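Local coordinates for beta-n-acetylhexosaminidase (Streptococcus pneumoniae, PDB 2YLA), which probably removes terminal beta-linked N-acetylhexosamine residues from host N-glycans, acting as a family 20 glycoside hydrolase, at residues K11-D16 against S324-W329; Y281-K286 against E340-L345. The protein carries 1 engineered substitution. All coordinates share one frame; numbering follows the deposited sequence.

Contact 1 (K11-D16 against S324-W329); sequences KVISID and SMLSIW. With NAG (2-acetamido-2-deoxy-beta-D-glucopyranose), chain E.
Met325 sends its CG anti to the backbone N (chi1 -177°) and runs on nearly extended at chi2, which lays SD beside the CG1 branch of Val12 and 3.7 Å from CB of Ser14. The two strands close the TIM barrel of the family 20 domain, first against last, running parallel with their axes about 20° apart. Val12, Ser14, Met325 and Ser327 share one face of the sheet. On the other, towards helix 339-351, with CG1 of Ile13 anti to the backbone N (chi1 176°), a turn at chi2 brings CD1 across to the neighbouring strand, where it lies 3.8 Å from both Leu326 CD2 and Ile328 CG1. Main-chain bonds alternate along the pair, among them Ser14 N to Leu326 O (2.7 Å) and Ile328 N to Ser14 O (2.8 Å); the last, Asp16 N to Ile328 O, is weak. Asp16 OD2 comes to the indole edge of Trp329 near CE3; it also accepts from Ala330 N and forms a salt bridge with Arg19, itself hydrogen-bonded to the NAG. C5 of that sugar lies over one indole face, offset toward the rim. Over the centre of the opposite face sits a water that donates to Ile328 O and is hydrogen-bonded to Ser14 OG at 2.6 Å.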
loop_
_atom_site.group_PDB
_atom_site.type_symbol
_atom_site.label_atom_id
_atom_site.label_comp_id
_atom_site.label_asym_id
_atom_site.label_seq_id
_atom_site.Cartn_x
_atom_site.Cartn_y
_atom_site.Cartn_z
ATOM N N LYS A 11 4.708 -10.296 1.124
ATOM C CA LYS A 11 3.860 -10.537 -0.035
ATOM C C LYS A 11 2.656 -9.635 0.128
ATOM O O LYS A 11 1.801 -9.880 0.981
ATOM C CB LYS A 11 3.424 -12.003 -0.106
ATOM C CG LYS A 11 4.509 -12.992 -0.538
ATOM C CD LYS A 11 5.510 -13.310 0.568
ATOM C CE LYS A 11 4.830 -13.835 1.822
ATOM N NZ LYS A 11 5.820 -14.371 2.794
ATOM N N VAL A 12 2.606 -8.574 -0.671
ATOM C CA VAL A 12 1.621 -7.519 -0.470
ATOM C C VAL A 12 0.704 -7.337 -1.682
ATOM O O VAL A 12 1.157 -7.346 -2.828
ATOM C CB VAL A 12 2.295 -6.166 -0.095
ATOM C CG1 VAL A 12 1.269 -5.182 0.428
ATOM C CG2 VAL A 12 3.397 -6.369 0.950
ATOM N N ILE A 13 -0.590 -7.193 -1.407
ATOM C CA ILE A 13 -1.566 -6.785 -2.409
ATOM C C ILE A 13 -1.959 -5.322 -2.171
ATOM O O ILE A 13 -2.363 -4.951 -1.066
ATOM C CB ILE A 13 -2.809 -7.744 -2.452
ATOM C CG1 ILE A 13 -3.874 -7.244 -3.436
ATOM C CG2 ILE A 13 -3.414 -7.955 -1.059
ATOM C CD1 ILE A 13 -3.449 -7.269 -4.883
ATOM N N SER A 14 -1.809 -4.498 -3.210
ATOM C CA SER A 14 -2.120 -3.068 -3.145
ATOM C C SER A 14 -3.448 -2.726 -3.819
ATOM O O SER A 14 -3.658 -3.035 -4.998
ATOM C CB SER A 14 -0.993 -2.244 -3.773
ATOM O OG SER A 14 -1.334 -0.868 -3.818
ATOM N N ILE A 15 -4.331 -2.079 -3.058
ATOM C CA ILE A 15 -5.663 -1.700 -3.533
ATOM C C ILE A 15 -5.787 -0.178 -3.607
ATOM O O ILE A 15 -5.652 0.516 -2.594
ATOM C CB ILE A 15 -6.783 -2.275 -2.612
ATOM C CG1 ILE A 15 -6.615 -3.788 -2.399
ATOM C CG2 ILE A 15 -8.178 -1.932 -3.148
ATOM C CD1 ILE A 15 -6.713 -4.653 -3.670
ATOM N N ASP A 16 -6.040 0.331 -4.810
ATOM C CA ASP A 16 -6.207 1.765 -5.033
ATOM C C ASP A 16 -7.574 2.215 -4.525
ATOM O O ASP A 16 -8.527 2.345 -5.297
ATOM C CB ASP A 16 -6.037 2.093 -6.522
ATOM C CG ASP A 16 -6.070 3.587 -6.818
ATOM O OD1 ASP A 16 -6.080 4.412 -5.879
ATOM O OD2 ASP A 16 -6.081 3.938 -8.016
ATOM N N SER A 324 7.722 -8.442 -2.098
ATOM C CA SER A 324 7.096 -7.947 -3.317
ATOM C C SER A 324 5.670 -7.456 -3.104
ATOM O O SER A 324 4.975 -7.920 -2.196
ATOM C CB SER A 324 7.134 -9.014 -4.412
ATOM O OG SER A 324 8.452 -9.174 -4.907
ATOM N N MET A 325 5.253 -6.512 -3.950
ATOM C CA MET A 325 3.891 -5.978 -3.931
ATOM C C MET A 325 3.218 -6.062 -5.305
ATOM O O MET A 325 3.801 -5.677 -6.317
ATOM C CB MET A 325 3.870 -4.537 -3.399
ATOM C CG MET A 325 2.471 -3.938 -3.276
ATOM S SD MET A 325 2.312 -2.588 -2.087
ATOM C CE MET A 325 3.127 -1.236 -2.932
ATOM N N LEU A 326 1.994 -6.581 -5.320
ATOM C CA LEU A 326 1.158 -6.624 -6.515
ATOM C C LEU A 326 0.117 -5.510 -6.417
ATOM O O LEU A 326 -0.601 -5.410 -5.419
ATOM C CB LEU A 326 0.464 -7.982 -6.621
ATOM C CG LEU A 326 -0.235 -8.350 -7.930
ATOM C CD1 LEU A 326 0.660 -9.243 -8.757
ATOM C CD2 LEU A 326 -1.520 -9.080 -7.618
ATOM N N SER A 327 0.029 -4.682 -7.454
ATOM C CA SER A 327 -0.737 -3.439 -7.358
ATOM C C SER A 327 -1.938 -3.341 -8.301
ATOM O O SER A 327 -1.808 -3.493 -9.518
ATOM C CB SER A 327 0.190 -2.236 -7.538
ATOM O OG SER A 327 1.296 -2.314 -6.655
ATOM N N ILE A 328 -3.101 -3.078 -7.706
ATOM C CA ILE A 328 -4.359 -2.882 -8.425
ATOM C C ILE A 328 -4.738 -1.398 -8.392
ATOM O O ILE A 328 -4.809 -0.801 -7.320
ATOM C CB ILE A 328 -5.511 -3.729 -7.807
ATOM C CG1 ILE A 328 -5.110 -5.210 -7.671
ATOM C CG2 ILE A 328 -6.813 -3.557 -8.603
ATOM C CD1 ILE A 328 -4.974 -5.987 -8.990
ATOM N N TRP A 329 -4.990 -0.817 -9.564
ATOM C CA TRP A 329 -5.212 0.624 -9.685
ATOM C C TRP A 329 -6.568 0.986 -10.283
ATOM O O TRP A 329 -7.133 0.228 -11.074
ATOM C CB TRP A 329 -4.103 1.258 -10.521
ATOM C CG TRP A 329 -2.738 0.986 -9.989
ATOM C CD1 TRP A 329 -1.892 -0.002 -10.388
ATOM C CD2 TRP A 329 -2.058 1.702 -8.950
ATOM N NE1 TRP A 329 -0.724 0.056 -9.672
ATOM C CE2 TRP A 329 -0.799 1.092 -8.780
ATOM C CE3 TRP A 329 -2.389 2.805 -8.150
ATOM C CZ2 TRP A 329 0.130 1.541 -7.842
ATOM C CZ3 TRP A 329 -1.461 3.255 -7.221
ATOM C CH2 TRP A 329 -0.217 2.622 -7.073
HETATM C C1 NAG E . 1.474 4.914 -12.472
HETATM C C2 NAG E . 1.046 5.625 -11.162
HETATM C C3 NAG E . -0.312 5.211 -10.583
HETATM C C4 NAG E . -1.156 4.489 -11.617
HETATM C C5 NAG E . -0.367 3.286 -12.123
HETATM C C6 NAG E . -1.191 2.434 -13.082
HETATM C C7 NAG E . 2.542 4.520 -9.461
HETATM C C8 NAG E . 3.587 4.817 -8.428
HETATM N N2 NAG E . 2.071 5.589 -10.116
HETATM O O3 NAG E . -1.003 6.351 -10.120
HETATM O O4 NAG E . -2.380 4.101 -11.036
HETATM O O5 NAG E . 0.825 3.678 -12.787
HETATM O O6 NAG E . -1.349 3.096 -14.318
HETATM O O7 NAG E . 2.188 3.355 -9.650
HETATM O O HOH W 1 -2.363 -0.083 -6.096
#

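Contact 2 (Y281-K286 against E340-L345); sequences YILGQK and EEIFEL. With NAG (2-acetamido-2-deoxy-beta-D-glucopyranose), chain E.
Tyr281 reaches from its short strand to the helix that holds Glu341, its CG anti to the backbone N (chi1 176°), and its hydroxyl donates to Glu341 OE1 at 2.6 Å. The bond meets that oxygen from above the carboxylate, about 51° out of its plane, with the phenol and carboxylate planes nearly perpendicular. Further back, Tyr281 CB packs on Leu345 CD2 (3.8 Å), and the ring edge at CE2 meets Ile342 CD1 (4.1 Å). Ile282 takes the other side of the strand, where its CD1 lies 3.5 Å from O6 of the bound NAG. Leu283 returns to the helix, its side chain crossing that of Ile342 at about a right angle, CD2 3.8 Å from Ile342 CD1. Leu283 and Gly284 are the middle residues of a type II turn from Ile282 to Gln285; Gly284, at positive phi, gives a weak N-H bond to the tyrosine hydroxyl, the same oxygen that donates to Glu341. Lys286 is linked to the helix through a water, which accepts from NZ and donates to Glu341 OE2, each at 2.8 Å. Leu294 of helix 294-303 touches both Tyr281 and Glu341, while Ile342 and Leu345 of helix 339-351 rest on Ile328 of strand 321-329, the parallel neighbour of strand 281-282.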
loop_
_atom_site.group_PDB
_atom_site.type_symbol
_atom_site.label_atom_id
_atom_site.label_comp_id
_atom_site.label_asym_id
_atom_site.label_seq_id
_atom_site.Cartn_x
_atom_site.Cartn_y
_atom_site.Cartn_z
ATOM N N TYR A 281 -2.440 -3.969 -12.559
ATOM C CA TYR A 281 -3.748 -4.014 -13.206
ATOM C C TYR A 281 -4.585 -2.774 -12.897
ATOM O O TYR A 281 -4.880 -2.476 -11.739
ATOM C CB TYR A 281 -4.521 -5.289 -12.851
ATOM C CG TYR A 281 -5.930 -5.329 -13.419
ATOM C CD1 TYR A 281 -6.168 -5.072 -14.775
ATOM C CD2 TYR A 281 -7.023 -5.626 -12.605
ATOM C CE1 TYR A 281 -7.458 -5.102 -15.303
ATOM C CE2 TYR A 281 -8.319 -5.661 -13.126
ATOM C CZ TYR A 281 -8.527 -5.399 -14.473
ATOM O OH TYR A 281 -9.799 -5.434 -14.995
ATOM N N ILE A 282 -4.955 -2.063 -13.962
ATOM C CA ILE A 282 -5.846 -0.910 -13.889
ATOM C C ILE A 282 -7.257 -1.393 -14.194
ATOM O O ILE A 282 -7.493 -2.000 -15.240
ATOM C CB ILE A 282 -5.447 0.191 -14.910
ATOM C CG1 ILE A 282 -4.073 0.769 -14.583
ATOM C CG2 ILE A 282 -6.464 1.317 -14.940
ATOM C CD1 ILE A 282 -2.935 0.089 -15.302
ATOM N N LEU A 283 -8.189 -1.123 -13.283
ATOM C CA LEU A 283 -9.570 -1.585 -13.428
ATOM C C LEU A 283 -10.160 -1.204 -14.785
ATOM O O LEU A 283 -10.135 -0.034 -15.180
ATOM C CB LEU A 283 -10.444 -1.067 -12.280
ATOM C CG LEU A 283 -10.007 -1.430 -10.857
ATOM C CD1 LEU A 283 -10.875 -0.725 -9.832
ATOM C CD2 LEU A 283 -10.016 -2.935 -10.627
ATOM N N GLY A 284 -10.658 -2.211 -15.500
ATOM C CA GLY A 284 -11.303 -2.018 -16.797
ATOM C C GLY A 284 -10.354 -1.789 -17.958
ATOM O O GLY A 284 -10.782 -1.365 -19.029
ATOM N N GLN A 285 -9.067 -2.064 -17.753
ATOM C CA GLN A 285 -8.069 -1.916 -18.814
ATOM C C GLN A 285 -8.161 -3.079 -19.799
ATOM O O GLN A 285 -8.213 -4.243 -19.396
ATOM C CB GLN A 285 -6.656 -1.815 -18.226
ATOM C CG GLN A 285 -5.562 -1.415 -19.223
ATOM C CD GLN A 285 -5.423 0.088 -19.410
ATOM O OE1 GLN A 285 -4.535 0.550 -20.126
ATOM N NE2 GLN A 285 -6.289 0.855 -18.763
ATOM N N LYS A 286 -8.180 -2.751 -21.087
ATOM C CA LYS A 286 -8.333 -3.744 -22.144
ATOM C C LYS A 286 -7.028 -3.922 -22.922
ATOM O O LYS A 286 -6.217 -2.994 -22.979
ATOM C CB LYS A 286 -9.485 -3.348 -23.079
ATOM C CG LYS A 286 -10.833 -3.119 -22.375
ATOM C CD LYS A 286 -11.273 -4.339 -21.558
ATOM C CE LYS A 286 -12.370 -3.982 -20.562
ATOM N NZ LYS A 286 -12.606 -5.074 -19.578
ATOM N N GLU A 340 -13.467 -10.963 -9.037
ATOM C CA GLU A 340 -12.954 -12.193 -9.646
ATOM C C GLU A 340 -11.609 -11.977 -10.336
ATOM O O GLU A 340 -10.723 -12.829 -10.257
ATOM C CB GLU A 340 -13.951 -12.778 -10.658
ATOM C CG GLU A 340 -15.413 -12.387 -10.449
ATOM C CD GLU A 340 -15.803 -11.117 -11.205
ATOM O OE1 GLU A 340 -15.573 -11.048 -12.436
ATOM O OE2 GLU A 340 -16.355 -10.192 -10.567
ATOM N N GLU A 341 -11.477 -10.838 -11.016
ATOM C CA GLU A 341 -10.261 -10.479 -11.750
ATOM C C GLU A 341 -9.067 -10.327 -10.812
ATOM O O GLU A 341 -7.979 -10.836 -11.089
ATOM C CB GLU A 341 -10.467 -9.172 -12.523
ATOM C CG GLU A 341 -11.645 -9.171 -13.487
ATOM C CD GLU A 341 -11.792 -7.854 -14.236
ATOM O OE1 GLU A 341 -11.619 -6.779 -13.617
ATOM O OE2 GLU A 341 -12.079 -7.897 -15.451
ATOM N N ILE A 342 -9.293 -9.622 -9.705
ATOM C CA ILE A 342 -8.266 -9.350 -8.702
ATOM C C ILE A 342 -7.852 -10.648 -8.010
ATOM O O ILE A 342 -6.661 -10.925 -7.854
ATOM C CB ILE A 342 -8.746 -8.269 -7.681
ATOM C CG1 ILE A 342 -8.661 -6.861 -8.290
ATOM C CG2 ILE A 342 -7.916 -8.295 -6.400
ATOM C CD1 ILE A 342 -9.716 -6.528 -9.343
ATOM N N PHE A 343 -8.847 -11.443 -7.627
ATOM C CA PHE A 343 -8.630 -12.747 -7.001
ATOM C C PHE A 343 -7.846 -13.700 -7.909
ATOM O O PHE A 343 -7.048 -14.508 -7.428
ATOM C CB PHE A 343 -9.973 -13.378 -6.616
ATOM C CG PHE A 343 -10.561 -12.850 -5.330
ATOM C CD1 PHE A 343 -10.092 -11.675 -4.749
ATOM C CD2 PHE A 343 -11.610 -13.526 -4.714
ATOM C CE1 PHE A 343 -10.642 -11.194 -3.564
ATOM C CE2 PHE A 343 -12.172 -13.050 -3.530
ATOM C CZ PHE A 343 -11.686 -11.882 -2.953
ATOM N N GLU A 344 -8.074 -13.594 -9.215
ATOM C CA GLU A 344 -7.391 -14.435 -10.197
ATOM C C GLU A 344 -5.924 -14.043 -10.355
ATOM O O GLU A 344 -5.051 -14.910 -10.452
ATOM C CB GLU A 344 -8.111 -14.373 -11.550
ATOM C CG GLU A 344 -7.591 -15.369 -12.584
ATOM C CD GLU A 344 -8.302 -15.266 -13.924
ATOM O OE1 GLU A 344 -9.246 -14.455 -14.055
ATOM O OE2 GLU A 344 -7.911 -16.007 -14.853
ATOM N N LEU A 345 -5.666 -12.735 -10.389
ATOM C CA LEU A 345 -4.307 -12.209 -10.486
ATOM C C LEU A 345 -3.539 -12.459 -9.193
ATOM O O LEU A 345 -2.357 -12.806 -9.228
ATOM C CB LEU A 345 -4.322 -10.715 -10.827
ATOM C CG LEU A 345 -3.003 -9.934 -10.873
ATOM C CD1 LEU A 345 -1.977 -10.572 -11.801
ATOM C CD2 LEU A 345 -3.259 -8.495 -11.275
HETATM C C1 NAG E . 1.474 4.914 -12.472
HETATM C C2 NAG E . 1.046 5.625 -11.162
HETATM C C3 NAG E . -0.312 5.211 -10.583
HETATM C C4 NAG E . -1.156 4.489 -11.617
HETATM C C5 NAG E . -0.367 3.286 -12.123
HETATM C C6 NAG E . -1.191 2.434 -13.082
HETATM C C7 NAG E . 2.542 4.520 -9.461
HETATM C C8 NAG E . 3.587 4.817 -8.428
HETATM N N2 NAG E . 2.071 5.589 -10.116
HETATM O O3 NAG E . -1.003 6.351 -10.120
HETATM O O4 NAG E . -2.380 4.101 -11.036
HETATM O O5 NAG E . 0.825 3.678 -12.787
HETATM O O6 NAG E . -1.349 3.096 -14.318
HETATM O O7 NAG E . 2.188 3.355 -9.650
HETATM O O HOH W 2 -13.171 -5.736 -16.924
#

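In the fold
From the N terminus the chain lays down strand 10-16 and runs through most of the catalytic domain before strand 321-329 returns beside it; contact 1 thus closes a loop of 307 residues and the barrel itself. Contact 2 closes a shorter loop of 53 residues that contains helix 294-303 and strand 321-329. The two loops cross rather than nest, since their segments alternate along the chain. Strand 321-329 joins them: its far edge takes probable hydrogen bonds between Trp329 N and Tyr281 O and between Trp329 O and Leu283 N, and Leu326 packs against Leu345. First strand, last strand, short flanking strand and following helix are thereby tied together beside the bound NAG.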